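Local structure of anthranilate synthase component I (5KCK) at residues L177-L182 and Y230-V235; N206-Q211 and M376-E381; I314-E319 and L358-P363. The protein is an enzyme component of the anthranilate synthase family, built as a large fold of helices and antiparallel sheets and present as two chains in the assembly. All coordinates share one frame; numbering follows the deposited sequence.

Contact 1: L177-L182 and Y230-V235; sequences LDLSPL and YRNLRV
Leu-177 and Leu-179 drop from a loop onto Arg-231 and Asn-232 of helix 226-236, a loop-on-helix packing with an inverse gamma turn centred on Asp-178. The bond that closes the turn, Leu-179 N to Leu-177 O at 3.1 Å, is weak, yet the turn leaves both leucines directed at the helix. Asp-178 N is held separately by Asp-228, one turn back along that helix.

Leu-177 divides its two methyls between neighbouring helix residues. CD2 sits over one face of the Arg-231 guanidinium, displaced toward the rim and only 3.2 Å from Arg-231 NH1, a tight fit. The other methyl, Leu-177 CD1, rests 4.0 Å from Asn-232 CB. A bend at chi3 (60°) helps bring the Arg-231 guanidinium back toward the loop, where it meets the leucine. The polar end is held from outside the contact: NH2 forms a salt bridge with Asp-10, while Asp-228 gives NH1 a long, weak ion pair. Met-19 of the second subunit also packs on Arg-231, so the contact lies beside the dimer interface.

Asn-232 carries CG opposite its own backbone N (chi1 -169°), sending the amide out to Leu-179. The two side chains cross at about a right angle, with Leu-179 CD1 3.6 Å from Asn-232 CG and 3.8 Å from its ND2.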
loop_
_atom_site.group_PDB
_atom_site.type_symbol
_atom_site.label_atom_id
_atom_site.label_comp_id
_atom_site.label_asym_id
_atom_site.label_seq_id
_atom_site.Cartn_x
_atom_site.Cartn_y
_atom_site.Cartn_z
ATOM N N LEU A 177 -9.134 -1.213 -19.994
ATOM C CA LEU A 177 -9.983 -2.263 -19.447
ATOM C C LEU A 177 -11.236 -2.428 -20.299
ATOM O O LEU A 177 -11.889 -1.445 -20.663
ATOM C CB LEU A 177 -10.354 -1.954 -17.994
ATOM C CG LEU A 177 -9.221 -2.101 -16.971
ATOM C CD1 LEU A 177 -9.735 -2.078 -15.532
ATOM C CD2 LEU A 177 -8.470 -3.381 -17.232
ATOM N N ASP A 178 -11.550 -3.681 -20.634
ATOM C CA ASP A 178 -12.733 -4.030 -21.418
ATOM C C ASP A 178 -13.892 -4.257 -20.450
ATOM O O ASP A 178 -14.321 -5.385 -20.183
ATOM C CB ASP A 178 -12.442 -5.254 -22.285
ATOM C CG ASP A 178 -13.593 -5.629 -23.206
ATOM O OD1 ASP A 178 -14.562 -4.852 -23.330
ATOM O OD2 ASP A 178 -13.513 -6.714 -23.820
ATOM N N LEU A 179 -14.406 -3.148 -19.906
ATOM C CA LEU A 179 -15.493 -3.214 -18.926
ATOM C C LEU A 179 -16.844 -2.843 -19.517
ATOM O O LEU A 179 -17.498 -1.911 -19.040
ATOM C CB LEU A 179 -15.226 -2.289 -17.736
ATOM C CG LEU A 179 -13.994 -2.508 -16.867
ATOM C CD1 LEU A 179 -13.978 -1.493 -15.724
ATOM C CD2 LEU A 179 -13.992 -3.928 -16.361
ATOM N N SER A 180 -17.287 -3.572 -20.528
ATOM C CA SER A 180 -18.642 -3.384 -21.022
ATOM C C SER A 180 -19.633 -3.658 -19.890
ATOM O O SER A 180 -19.514 -4.682 -19.200
ATOM C CB SER A 180 -18.900 -4.311 -22.212
ATOM O OG SER A 180 -20.198 -4.130 -22.746
ATOM N N PRO A 181 -20.605 -2.781 -19.656
ATOM C CA PRO A 181 -21.545 -3.002 -18.553
ATOM C C PRO A 181 -22.664 -3.968 -18.924
ATOM O O PRO A 181 -23.156 -3.999 -20.054
ATOM C CB PRO A 181 -22.093 -1.597 -18.268
ATOM C CG PRO A 181 -21.868 -0.802 -19.543
ATOM C CD PRO A 181 -20.983 -1.614 -20.476
ATOM N N LEU A 182 -23.067 -4.759 -17.938
ATOM C CA LEU A 182 -24.032 -5.828 -18.140
ATOM C C LEU A 182 -25.454 -5.358 -17.857
ATOM O O LEU A 182 -25.696 -4.511 -16.990
ATOM C CB LEU A 182 -23.695 -7.014 -17.239
ATOM C CG LEU A 182 -22.321 -7.636 -17.461
ATOM C CD1 LEU A 182 -21.811 -8.261 -16.171
ATOM C CD2 LEU A 182 -22.406 -8.670 -18.556
ATOM N N TYR A 230 -12.277 -8.206 -12.723
ATOM C CA TYR A 230 -11.528 -8.447 -11.491
ATOM C C TYR A 230 -10.505 -7.345 -11.243
ATOM O O TYR A 230 -10.389 -6.847 -10.118
ATOM C CB TYR A 230 -10.841 -9.816 -11.525
ATOM C CG TYR A 230 -10.098 -10.121 -10.232
ATOM C CD1 TYR A 230 -10.794 -10.366 -9.054
ATOM C CD2 TYR A 230 -8.708 -10.144 -10.182
ATOM C CE1 TYR A 230 -10.132 -10.629 -7.860
ATOM C CE2 TYR A 230 -8.032 -10.403 -8.991
ATOM C CZ TYR A 230 -8.754 -10.649 -7.832
ATOM O OH TYR A 230 -8.109 -10.913 -6.642
ATOM N N ARG A 231 -9.765 -6.937 -12.286
ATOM C CA ARG A 231 -8.776 -5.875 -12.116
ATOM C C ARG A 231 -9.426 -4.598 -11.605
ATOM O O ARG A 231 -8.851 -3.886 -10.771
ATOM C CB ARG A 231 -8.043 -5.605 -13.435
ATOM C CG ARG A 231 -7.193 -6.771 -13.938
ATOM C CD ARG A 231 -6.665 -6.475 -15.348
ATOM N NE ARG A 231 -5.849 -5.265 -15.356
ATOM C CZ ARG A 231 -5.455 -4.626 -16.454
ATOM N NH1 ARG A 231 -5.808 -5.068 -17.657
ATOM N NH2 ARG A 231 -4.717 -3.535 -16.340
ATOM N N ASN A 232 -10.628 -4.293 -12.085
ATOM C CA ASN A 232 -11.300 -3.095 -11.603
ATOM C C ASN A 232 -11.877 -3.316 -10.212
ATOM O O ASN A 232 -11.879 -2.399 -9.383
ATOM C CB ASN A 232 -12.399 -2.668 -12.572
ATOM C CG ASN A 232 -12.949 -1.291 -12.241
ATOM O OD1 ASN A 232 -12.210 -0.298 -12.242
ATOM N ND2 ASN A 232 -14.242 -1.224 -11.941
ATOM N N LEU A 233 -12.349 -4.536 -9.947
ATOM C CA LEU A 233 -12.956 -4.848 -8.658
ATOM C C LEU A 233 -11.963 -4.665 -7.518
ATOM O O LEU A 233 -12.303 -4.098 -6.472
ATOM C CB LEU A 233 -13.494 -6.281 -8.675
ATOM C CG LEU A 233 -14.275 -6.713 -7.429
ATOM C CD1 LEU A 233 -15.559 -5.895 -7.292
ATOM C CD2 LEU A 233 -14.576 -8.204 -7.463
ATOM N N ARG A 234 -10.727 -5.137 -7.697
ATOM C CA ARG A 234 -9.764 -5.073 -6.606
ATOM C C ARG A 234 -9.315 -3.648 -6.318
ATOM O O ARG A 234 -8.771 -3.394 -5.239
ATOM C CB ARG A 234 -8.560 -5.983 -6.899
ATOM C CG ARG A 234 -7.806 -5.662 -8.165
ATOM C CD ARG A 234 -6.996 -6.867 -8.672
ATOM N NE ARG A 234 -5.858 -7.235 -7.826
ATOM C CZ ARG A 234 -4.763 -6.491 -7.670
ATOM N NH1 ARG A 234 -4.645 -5.315 -8.286
ATOM N NH2 ARG A 234 -3.784 -6.918 -6.886
ATOM N N VAL A 235 -9.557 -2.709 -7.231
ATOM C CA VAL A 235 -9.316 -1.299 -6.931
ATOM C C VAL A 235 -10.524 -0.656 -6.257
ATOM O O VAL A 235 -10.372 0.166 -5.350
ATOM C CB VAL A 235 -8.914 -0.541 -8.213
ATOM C CG1 VAL A 235 -8.839 0.959 -7.944
ATOM C CG2 VAL A 235 -7.580 -1.057 -8.724
#

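Contact 2: N206-Q211 and M376-E381; sequences NGDMFQ and MRRIYE
Asp-208 and Met-209 face Arg-378 across well-separated backbones, the nearest CA atoms, Met-209 CA and Arg-378 CA, being 9.4 Å apart; the chain has just left helix 190-205 through a Schellman motif whose C-prime residue, Gly-207, has positive phi.

The long side chains of Arg-378 and Met-209 span most of the distance. Asp-208 and Arg-378 approach from opposite directions and pair by two hydrogen bonds, the carboxylate meeting the guanidinium edge near its plane. Arg-378 NE reaches Asp-208 OD2 at 2.8 Å in a nearly straight bond (167°). Arg-378 NH2 bonds to Asp-208 OD1; the modelled 2.5 Å is very short and its exact length doubtful. The two planes lie 46° apart, and Arg-378 NE meets Asp-208 OD2 from above the carboxylate plane. A bend at chi2 (-55°) turns the arginine chain toward Asp-208; the selenomethionine Met-209 packs against the arginine's CB and CG, with Met-209 CE 3.5 Å from Arg-378 CG.

The remaining nitrogen, Arg-378 NH1, bonds to the syn lone pair of Glu-381 OE1 at 2.9 Å, one turn further along the helix. Carboxylates thus hold the guanidinium through all three nitrogens, which should fix its rotation. Asp-208 OD1 has a second partner, NH1 of Arg-374.

The result is a salt-bridge network built on a side-on, bidentate Asp-Arg pair, joining the Schellman-capped exit of helix 190-205 to helix 372-382.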
loop_
_atom_site.group_PDB
_atom_site.type_symbol
_atom_site.label_atom_id
_atom_site.label_comp_id
_atom_site.label_asym_id
_atom_site.label_seq_id
_atom_site.Cartn_x
_atom_site.Cartn_y
_atom_site.Cartn_z
ATOM N N ASN A 206 -45.692 -15.523 13.960
ATOM C CA ASN A 206 -46.322 -16.702 14.543
ATOM C C ASN A 206 -45.357 -17.532 15.398
ATOM O O ASN A 206 -45.712 -18.640 15.815
ATOM C CB ASN A 206 -46.922 -17.569 13.428
ATOM C CG ASN A 206 -48.098 -18.414 13.901
ATOM O OD1 ASN A 206 -48.837 -18.027 14.808
ATOM N ND2 ASN A 206 -48.275 -19.577 13.281
ATOM N N GLY A 207 -44.156 -17.025 15.666
ATOM C CA GLY A 207 -43.203 -17.712 16.516
ATOM C C GLY A 207 -42.344 -18.755 15.834
ATOM O O GLY A 207 -41.608 -19.470 16.525
ATOM N N ASP A 208 -42.398 -18.862 14.503
ATOM C CA ASP A 208 -41.692 -19.940 13.816
ATOM C C ASP A 208 -40.177 -19.787 13.927
ATOM O O ASP A 208 -39.456 -20.792 13.959
ATOM C CB ASP A 208 -42.129 -19.992 12.349
ATOM C CG ASP A 208 -41.421 -21.080 11.555
ATOM O OD1 ASP A 208 -41.746 -22.274 11.752
ATOM O OD2 ASP A 208 -40.548 -20.735 10.719
HETATM N N MSE A 209 -39.687 -18.551 13.997
HETATM C CA MSE A 209 -38.255 -18.253 13.994
HETATM C C MSE A 209 -38.083 -16.758 14.227
HETATM O O MSE A 209 -39.068 -16.021 14.284
HETATM C CB MSE A 209 -37.601 -18.676 12.671
HETATM C CG MSE A 209 -38.359 -18.194 11.438
HETATM SE SE MSE A 209 -37.587 -18.672 9.695
HETATM C CE MSE A 209 -39.084 -18.108 8.561
ATOM N N PHE A 210 -36.840 -16.304 14.345
ATOM C CA PHE A 210 -36.566 -14.899 14.621
ATOM C C PHE A 210 -36.073 -14.122 13.405
ATOM O O PHE A 210 -36.343 -12.921 13.298
ATOM C CB PHE A 210 -35.537 -14.776 15.756
ATOM C CG PHE A 210 -35.190 -13.354 16.112
ATOM C CD1 PHE A 210 -36.020 -12.610 16.938
ATOM C CD2 PHE A 210 -34.030 -12.760 15.623
ATOM C CE1 PHE A 210 -35.705 -11.300 17.265
ATOM C CE2 PHE A 210 -33.714 -11.449 15.945
ATOM C CZ PHE A 210 -34.554 -10.720 16.768
ATOM N N GLN A 211 -35.358 -14.762 12.488
ATOM C CA GLN A 211 -34.789 -14.050 11.352
ATOM C C GLN A 211 -34.556 -15.041 10.225
ATOM O O GLN A 211 -34.228 -16.207 10.465
ATOM C CB GLN A 211 -33.484 -13.343 11.730
ATOM C CG GLN A 211 -32.761 -12.694 10.564
ATOM C CD GLN A 211 -31.940 -11.502 10.995
ATOM O OE1 GLN A 211 -31.698 -10.582 10.212
ATOM N NE2 GLN A 211 -31.516 -11.504 12.255
HETATM N N MSE A 376 -33.164 -22.295 7.510
HETATM C CA MSE A 376 -32.729 -22.927 6.273
HETATM C C MSE A 376 -33.839 -23.759 5.634
HETATM O O MSE A 376 -33.965 -23.788 4.409
HETATM C CB MSE A 376 -31.495 -23.787 6.513
HETATM C CG MSE A 376 -30.236 -22.978 6.772
HETATM SE SE MSE A 376 -28.621 -24.082 6.932
HETATM C CE MSE A 376 -29.208 -25.256 8.393
ATOM N N ARG A 377 -34.656 -24.432 6.451
ATOM C CA ARG A 377 -35.799 -25.137 5.880
ATOM C C ARG A 377 -36.785 -24.156 5.250
ATOM O O ARG A 377 -37.301 -24.403 4.152
ATOM C CB ARG A 377 -36.475 -26.007 6.946
ATOM C CG ARG A 377 -35.574 -27.167 7.435
ATOM C CD ARG A 377 -36.330 -28.175 8.306
ATOM N NE ARG A 377 -37.519 -28.695 7.626
ATOM C CZ ARG A 377 -37.611 -29.898 7.061
ATOM N NH1 ARG A 377 -36.587 -30.738 7.093
ATOM N NH2 ARG A 377 -38.738 -30.264 6.468
ATOM N N ARG A 378 -37.027 -23.019 5.910
ATOM C CA ARG A 378 -37.954 -22.029 5.367
ATOM C C ARG A 378 -37.410 -21.388 4.095
ATOM O O ARG A 378 -38.173 -21.123 3.156
ATOM C CB ARG A 378 -38.256 -20.966 6.414
ATOM C CG ARG A 378 -38.940 -21.519 7.667
ATOM C CD ARG A 378 -40.221 -22.300 7.352
ATOM N NE ARG A 378 -40.996 -22.541 8.565
ATOM C CZ ARG A 378 -41.999 -23.404 8.666
ATOM N NH1 ARG A 378 -42.365 -24.130 7.621
ATOM N NH2 ARG A 378 -42.638 -23.542 9.821
ATOM N N ILE A 379 -36.098 -21.141 4.040
ATOM C CA ILE A 379 -35.494 -20.557 2.843
ATOM C C ILE A 379 -35.774 -21.422 1.623
ATOM O O ILE A 379 -36.082 -20.910 0.540
ATOM C CB ILE A 379 -33.982 -20.342 3.048
ATOM C CG1 ILE A 379 -33.743 -19.151 3.975
ATOM C CG2 ILE A 379 -33.259 -20.151 1.694
ATOM C CD1 ILE A 379 -32.326 -19.081 4.518
ATOM N N TYR A 380 -35.696 -22.741 1.773
ATOM C CA TYR A 380 -35.924 -23.612 0.632
ATOM C C TYR A 380 -37.388 -23.984 0.435
ATOM O O TYR A 380 -37.708 -24.717 -0.508
ATOM C CB TYR A 380 -35.045 -24.854 0.745
ATOM C CG TYR A 380 -33.698 -24.619 0.101
ATOM C CD1 TYR A 380 -33.463 -23.463 -0.643
ATOM C CD2 TYR A 380 -32.670 -25.545 0.212
ATOM C CE1 TYR A 380 -32.246 -23.235 -1.252
ATOM C CE2 TYR A 380 -31.444 -25.324 -0.391
ATOM C CZ TYR A 380 -31.237 -24.167 -1.117
ATOM O OH TYR A 380 -30.024 -23.944 -1.729
ATOM N N GLU A 381 -38.283 -23.483 1.282
ATOM C CA GLU A 381 -39.699 -23.493 0.955
ATOM C C GLU A 381 -40.107 -22.251 0.180
ATOM O O GLU A 381 -41.128 -22.274 -0.510
ATOM C CB GLU A 381 -40.541 -23.623 2.235
ATOM C CG GLU A 381 -40.348 -24.969 2.944
ATOM C CD GLU A 381 -40.963 -25.032 4.344
ATOM O OE1 GLU A 381 -41.522 -24.023 4.828
ATOM O OE2 GLU A 381 -40.877 -26.112 4.966
#

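Contact 3: I314-E319 and L358-P363; sequences IGRISE and LKATLP
Arg-316 and Ile-317, at the last turn of helix 297-316, lie beside the Ala-360 region of helix 354-361. On the first side Ile-314 O accepts two bonds from opposite faces of its carbonyl plane, Ile-317 N at 3.1 Å and Ser-318 OG at 2.8 Å. On the other side Leu-358 O also takes two backbone bonds, from Thr-361 N and Leu-362 N, just before the cis peptide that precedes Pro-363.

Ala-360 CB points toward segment 314-319. Ile-317 CG2 touches it at 4.1 Å; this methyl branch lies opposite the residue's own carbonyl carbon, while CG1 is set between backbone N and carbonyl carbon (chi1 61°). Arg-316, the exposed member of the contact, is bent at chi3 (-48°) and brings NH2 to 3.2 Å from Ala-360 O. That hydrogen bond is weak, with an N-H...O angle of 125°. The stronger partner of Arg-316 is Asp-313, which takes NH1 in a salt bridge. Leu-348 and Leu-352 also pack on Ile-317.

The chemistry is therefore a small apolar touch with one weak, bent bond from the Arg-316 guanidinium to the Ala-360 carbonyl; with its charge already paired to Asp-313, the arginine probably adds little strength here.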
loop_
_atom_site.group_PDB
_atom_site.type_symbol
_atom_site.label_atom_id
_atom_site.label_comp_id
_atom_site.label_asym_id
_atom_site.label_seq_id
_atom_site.Cartn_x
_atom_site.Cartn_y
_atom_site.Cartn_z
ATOM N N ILE A 314 -17.760 -21.944 18.013
ATOM C CA ILE A 314 -16.394 -22.239 18.430
ATOM C C ILE A 314 -16.394 -23.102 19.690
ATOM O O ILE A 314 -15.607 -24.050 19.812
ATOM C CB ILE A 314 -15.622 -20.918 18.617
ATOM C CG1 ILE A 314 -15.394 -20.260 17.249
ATOM C CG2 ILE A 314 -14.307 -21.133 19.368
ATOM C CD1 ILE A 314 -14.661 -18.921 17.306
ATOM N N GLY A 315 -17.304 -22.817 20.624
ATOM C CA GLY A 315 -17.341 -23.563 21.872
ATOM C C GLY A 315 -17.631 -25.040 21.684
ATOM O O GLY A 315 -17.141 -25.871 22.448
ATOM N N ARG A 316 -18.418 -25.389 20.661
ATOM C CA ARG A 316 -18.732 -26.792 20.401
ATOM C C ARG A 316 -17.526 -27.596 19.925
ATOM O O ARG A 316 -17.536 -28.822 20.047
ATOM C CB ARG A 316 -19.850 -26.908 19.360
ATOM C CG ARG A 316 -21.209 -26.405 19.833
ATOM C CD ARG A 316 -22.355 -26.930 18.954
ATOM N NE ARG A 316 -22.119 -26.766 17.517
ATOM C CZ ARG A 316 -22.343 -25.638 16.845
ATOM N NH1 ARG A 316 -22.799 -24.564 17.480
ATOM N NH2 ARG A 316 -22.114 -25.580 15.538
ATOM N N ILE A 317 -16.487 -26.953 19.395
ATOM C CA ILE A 317 -15.351 -27.672 18.836
ATOM C C ILE A 317 -14.048 -27.329 19.541
ATOM O O ILE A 317 -12.974 -27.637 19.026
ATOM C CB ILE A 317 -15.215 -27.418 17.323
ATOM C CG1 ILE A 317 -15.000 -25.927 17.066
ATOM C CG2 ILE A 317 -16.438 -27.944 16.563
ATOM C CD1 ILE A 317 -14.635 -25.598 15.631
ATOM N N SER A 318 -14.111 -26.691 20.707
ATOM C CA SER A 318 -12.907 -26.203 21.360
ATOM C C SER A 318 -12.883 -26.619 22.825
ATOM O O SER A 318 -13.859 -27.148 23.364
ATOM C CB SER A 318 -12.814 -24.670 21.265
ATOM O OG SER A 318 -12.795 -24.228 19.921
ATOM N N GLU A 319 -11.748 -26.389 23.480
ATOM C CA GLU A 319 -11.769 -26.401 24.936
ATOM C C GLU A 319 -12.655 -25.251 25.391
ATOM O O GLU A 319 -12.423 -24.095 25.021
ATOM C CB GLU A 319 -10.364 -26.280 25.523
ATOM C CG GLU A 319 -10.256 -26.801 26.967
ATOM C CD GLU A 319 -10.821 -25.841 28.007
ATOM O OE1 GLU A 319 -10.173 -24.811 28.286
ATOM O OE2 GLU A 319 -11.913 -26.112 28.546
ATOM N N LEU A 358 -15.261 -25.794 9.736
ATOM C CA LEU A 358 -16.115 -25.472 8.602
ATOM C C LEU A 358 -17.536 -25.956 8.846
ATOM O O LEU A 358 -18.498 -25.211 8.650
ATOM C CB LEU A 358 -15.537 -26.091 7.328
ATOM C CG LEU A 358 -16.447 -26.095 6.106
ATOM C CD1 LEU A 358 -16.843 -24.681 5.786
ATOM C CD2 LEU A 358 -15.729 -26.722 4.934
ATOM N N LYS A 359 -17.684 -27.204 9.291
ATOM C CA LYS A 359 -19.017 -27.730 9.538
ATOM C C LYS A 359 -19.703 -27.009 10.691
ATOM O O LYS A 359 -20.932 -26.914 10.709
ATOM C CB LYS A 359 -18.945 -29.233 9.799
ATOM C CG LYS A 359 -18.538 -30.012 8.562
ATOM C CD LYS A 359 -18.866 -31.478 8.678
ATOM C CE LYS A 359 -17.814 -32.216 9.461
ATOM N NZ LYS A 359 -18.197 -33.645 9.595
ATOM N N ALA A 360 -18.935 -26.473 11.642
ATOM C CA ALA A 360 -19.545 -25.787 12.775
ATOM C C ALA A 360 -20.097 -24.415 12.408
ATOM O O ALA A 360 -20.949 -23.905 13.138
ATOM C CB ALA A 360 -18.538 -25.628 13.914
ATOM N N THR A 361 -19.633 -23.809 11.305
ATOM C CA THR A 361 -20.000 -22.441 10.961
ATOM C C THR A 361 -20.794 -22.299 9.668
ATOM O O THR A 361 -21.425 -21.256 9.472
ATOM C CB THR A 361 -18.741 -21.561 10.834
ATOM O OG1 THR A 361 -17.834 -22.151 9.894
ATOM C CG2 THR A 361 -18.038 -21.416 12.173
ATOM N N LEU A 362 -20.774 -23.290 8.785
ATOM C CA LEU A 362 -21.395 -23.142 7.471
ATOM C C LEU A 362 -22.884 -23.463 7.556
ATOM O O LEU A 362 -23.252 -24.531 8.049
ATOM C CB LEU A 362 -20.724 -24.073 6.464
ATOM C CG LEU A 362 -21.278 -24.126 5.042
ATOM C CD1 LEU A 362 -20.844 -22.910 4.277
ATOM C CD2 LEU A 362 -20.820 -25.397 4.347
ATOM N N PRO A 363 -23.765 -22.583 7.068
ATOM C CA PRO A 363 -23.433 -21.269 6.511
ATOM C C PRO A 363 -23.566 -20.191 7.567
ATOM O O PRO A 363 -24.214 -20.410 8.597
ATOM C CB PRO A 363 -24.482 -21.084 5.422
ATOM C CG PRO A 363 -25.698 -21.744 6.026
ATOM C CD PRO A 363 -25.188 -22.909 6.860
#

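In the fold
Contacts 2 and 3 are neighbours, touching where Met-376 SE packs on Pro-363 CD; along the chain contact 3 is nested inside the loop that contact 2 closes. Contact 1 lies apart, on the opposite side of the chain's centre from contact 3. No helix is shared: contact 1 uses helix 226-236, contact 2 helix 372-382 and the exit of helix 190-205, contact 3 helices 297-316 and 354-361. Contact 3 is buried, the other two only partly so. Each uses the end of an arginine differently: under a leucine methyl in contact 1, gripped by carboxylates in contact 2, weakly bonded to a backbone carbonyl in contact 3. Contact 1 alone is touched by the second subunit.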